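Local coordinates for protein SaTIE-TED (PDB 6FX6) that is a surface-protein thioester domain whose function is not established, though such domains probably attach bacteria covalently to host molecules, at residues R202-L210 and G221-L229. Sequence-based numbering, arbitrary orientation.
Sequences RITIVGTPL and GVLKPFDPL
Ile-203 packs between Leu-229 and Pro-225 on the tight, buried side of two antiparallel connecting segments, 202-210 and 221-229. Its CG2, anti to the backbone N (chi1 of -60° for CG1), reaches Pro-225 CG at 3.8 Å, while the CG1 arm carries CD1 to Leu-229 CD1 (3.7 Å), with Pro-225 CB also near. A branched side chain suits this place because it can fill both gaps. Beside it, Pro-228 O accepts from Ile-203 N at 3.2 Å and weakly from Arg-202 N. Pro-225, which has no N-H to give, still offers its carbonyl: Gly-207 N meets Pro-225 O at 2.8 Å in a nearly straight bond (167°). Gly-207, lacking a side chain, lets the Lys-224 chain pass close. Pro-209 brings CB, CG and CD near Lys-224 O, and its CG touches Phe-226 CD2 obliquely (3.9 Å). Looser is exposed Val-206, with CG2 4.0 Å from Pro-228 CB. Buried Arg-202 is satisfied by a water joining its NE to Leu-229 O and by Gln-137 O. Leu-210 and Val-222 pair where strands 210-213 and 220-222 begin and end, Leu-229 and Phe-226 touch helix 72-87, and the segments thus link that sheet to strands 195-201 and 231-238 of another.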
loop_
_atom_site.group_PDB
_atom_site.type_symbol
_atom_site.label_atom_id
_atom_site.label_comp_id
_atom_site.label_asym_id
_atom_site.label_seq_id
_atom_site.Cartn_x
_atom_site.Cartn_y
_atom_site.Cartn_z
ATOM N N ARG A 202 -10.326 0.244 2.321
ATOM C CA ARG A 202 -9.629 0.687 1.113
ATOM C C ARG A 202 -8.649 -0.367 0.582
ATOM O O ARG A 202 -8.387 -0.407 -0.616
ATOM C CB ARG A 202 -8.880 1.995 1.369
ATOM C CG ARG A 202 -9.785 3.199 1.537
ATOM C CD ARG A 202 -8.996 4.398 2.032
ATOM N NE ARG A 202 -9.814 5.607 2.082
ATOM C CZ ARG A 202 -10.047 6.437 1.059
ATOM N NH1 ARG A 202 -9.527 6.225 -0.156
ATOM N NH2 ARG A 202 -10.818 7.506 1.256
ATOM N N ILE A 203 -8.102 -1.193 1.478
ATOM C CA ILE A 203 -7.111 -2.216 1.132
ATOM C C ILE A 203 -7.583 -3.593 1.618
ATOM O O ILE A 203 -7.903 -3.765 2.792
ATOM C CB ILE A 203 -5.730 -1.885 1.755
ATOM C CG1 ILE A 203 -5.225 -0.529 1.231
ATOM C CG2 ILE A 203 -4.719 -2.987 1.448
ATOM C CD1 ILE A 203 -3.955 -0.021 1.892
ATOM N N THR A 204 -7.591 -4.569 0.715
ATOM C CA THR A 204 -8.035 -5.932 1.016
ATOM C C THR A 204 -6.950 -7.007 0.826
ATOM O O THR A 204 -7.267 -8.196 0.808
ATOM C CB THR A 204 -9.244 -6.291 0.135
ATOM O OG1 THR A 204 -8.854 -6.260 -1.241
ATOM C CG2 THR A 204 -10.386 -5.305 0.373
ATOM N N ILE A 205 -5.692 -6.587 0.660
ATOM C CA ILE A 205 -4.533 -7.499 0.638
ATOM C C ILE A 205 -3.589 -7.073 1.761
ATOM O O ILE A 205 -2.427 -6.725 1.544
ATOM C CB ILE A 205 -3.809 -7.550 -0.739
ATOM C CG1 ILE A 205 -3.588 -6.145 -1.325
ATOM C CG2 ILE A 205 -4.593 -8.415 -1.721
ATOM C CD1 ILE A 205 -2.501 -6.100 -2.378
ATOM N N VAL A 206 -4.126 -7.111 2.974
ATOM C CA VAL A 206 -3.420 -6.663 4.160
ATOM C C VAL A 206 -2.480 -7.776 4.632
ATOM O O VAL A 206 -2.793 -8.959 4.510
ATOM C CB VAL A 206 -4.419 -6.260 5.276
ATOM C CG1 VAL A 206 -3.696 -5.865 6.561
ATOM C CG2 VAL A 206 -5.310 -5.119 4.794
ATOM N N GLY A 207 -1.327 -7.387 5.162
ATOM C CA GLY A 207 -0.395 -8.345 5.744
ATOM C C GLY A 207 0.673 -7.658 6.560
ATOM O O GLY A 207 0.611 -6.452 6.789
ATOM N N THR A 208 1.662 -8.432 6.985
ATOM C CA THR A 208 2.769 -7.900 7.773
ATOM C C THR A 208 3.967 -7.626 6.845
ATOM O O THR A 208 4.428 -8.534 6.144
ATOM C CB THR A 208 3.134 -8.811 8.980
ATOM O OG1 THR A 208 4.060 -8.123 9.832
ATOM C CG2 THR A 208 3.736 -10.165 8.557
ATOM N N PRO A 209 4.451 -6.363 6.808
ATOM C CA PRO A 209 5.585 -6.071 5.941
ATOM C C PRO A 209 6.887 -6.650 6.476
ATOM O O PRO A 209 7.174 -6.523 7.664
ATOM C CB PRO A 209 5.626 -4.537 5.895
ATOM C CG PRO A 209 4.917 -4.078 7.110
ATOM C CD PRO A 209 3.977 -5.168 7.534
ATOM N N LEU A 210 7.651 -7.284 5.591
ATOM C CA LEU A 210 8.888 -7.956 5.945
ATOM C C LEU A 210 10.087 -7.225 5.352
ATOM O O LEU A 210 9.981 -6.572 4.311
ATOM C CB LEU A 210 8.860 -9.398 5.429
ATOM C CG LEU A 210 7.705 -10.286 5.916
ATOM C CD1 LEU A 210 7.827 -11.701 5.364
ATOM C CD2 LEU A 210 7.651 -10.321 7.437
ATOM N N GLY A 221 12.597 -5.092 0.814
ATOM C CA GLY A 221 11.326 -5.040 1.515
ATOM C C GLY A 221 10.199 -5.621 0.687
ATOM O O GLY A 221 10.029 -5.258 -0.480
ATOM N N VAL A 222 9.447 -6.541 1.286
ATOM C CA VAL A 222 8.128 -6.905 0.795
ATOM C C VAL A 222 7.219 -6.040 1.645
ATOM O O VAL A 222 6.899 -6.384 2.784
ATOM C CB VAL A 222 7.837 -8.409 0.950
ATOM C CG1 VAL A 222 6.449 -8.738 0.416
ATOM C CG2 VAL A 222 8.885 -9.222 0.205
ATOM N N LEU A 223 6.840 -4.894 1.085
ATOM C CA LEU A 223 6.243 -3.802 1.847
ATOM C C LEU A 223 4.717 -3.914 1.845
ATOM O O LEU A 223 4.006 -3.117 1.211
ATOM C CB LEU A 223 6.704 -2.460 1.273
ATOM C CG LEU A 223 8.221 -2.261 1.182
ATOM C CD1 LEU A 223 8.541 -0.983 0.417
ATOM C CD2 LEU A 223 8.857 -2.246 2.566
ATOM N N LYS A 224 4.230 -4.906 2.583
ATOM C CA LYS A 224 2.801 -5.187 2.676
ATOM C C LYS A 224 2.118 -4.155 3.567
ATOM O O LYS A 224 2.622 -3.843 4.645
ATOM C CB LYS A 224 2.552 -6.575 3.258
ATOM C CG LYS A 224 3.153 -7.718 2.460
ATOM C CD LYS A 224 2.669 -9.047 3.005
ATOM C CE LYS A 224 3.328 -10.211 2.297
ATOM N NZ LYS A 224 2.809 -11.492 2.838
ATOM N N PRO A 225 0.967 -3.624 3.123
ATOM C CA PRO A 225 0.218 -2.718 3.992
ATOM C C PRO A 225 -0.426 -3.496 5.140
ATOM O O PRO A 225 -0.978 -4.571 4.919
ATOM C CB PRO A 225 -0.825 -2.099 3.054
ATOM C CG PRO A 225 -0.984 -3.076 1.949
ATOM C CD PRO A 225 0.289 -3.855 1.834
ATOM N N PHE A 226 -0.334 -2.955 6.349
ATOM C CA PHE A 226 -0.783 -3.655 7.566
ATOM C C PHE A 226 -2.089 -3.097 8.132
ATOM O O PHE A 226 -2.544 -3.554 9.177
ATOM C CB PHE A 226 0.318 -3.662 8.646
ATOM C CG PHE A 226 0.849 -2.298 8.994
ATOM C CD1 PHE A 226 0.180 -1.481 9.900
ATOM C CD2 PHE A 226 2.028 -1.828 8.412
ATOM C CE1 PHE A 226 0.668 -0.221 10.218
ATOM C CE2 PHE A 226 2.525 -0.569 8.728
ATOM C CZ PHE A 226 1.844 0.235 9.634
ATOM N N ASP A 227 -2.686 -2.131 7.433
ATOM C CA ASP A 227 -3.899 -1.457 7.877
ATOM C C ASP A 227 -4.869 -1.438 6.693
ATOM O O ASP A 227 -4.499 -0.969 5.617
ATOM C CB ASP A 227 -3.549 -0.025 8.299
ATOM C CG ASP A 227 -4.653 0.654 9.114
ATOM O OD1 ASP A 227 -5.846 0.288 8.994
ATOM O OD2 ASP A 227 -4.312 1.585 9.876
ATOM N N PRO A 228 -6.108 -1.937 6.876
ATOM C CA PRO A 228 -7.071 -1.821 5.772
ATOM C C PRO A 228 -7.581 -0.394 5.487
ATOM O O PRO A 228 -8.257 -0.193 4.479
ATOM C CB PRO A 228 -8.221 -2.740 6.200
ATOM C CG PRO A 228 -8.107 -2.850 7.675
ATOM C CD PRO A 228 -6.652 -2.715 8.004
ATOM N N LEU A 229 -7.277 0.564 6.361
ATOM C CA LEU A 229 -7.643 1.972 6.171
ATOM C C LEU A 229 -9.153 2.122 5.980
ATOM O O LEU A 229 -9.614 2.754 5.026
ATOM C CB LEU A 229 -6.877 2.581 4.988
ATOM C CG LEU A 229 -5.356 2.435 5.005
ATOM C CD1 LEU A 229 -4.779 3.035 3.738
ATOM C CD2 LEU A 229 -4.729 3.084 6.230
HETATM O O HOH W 1 -11.346 4.748 4.415
#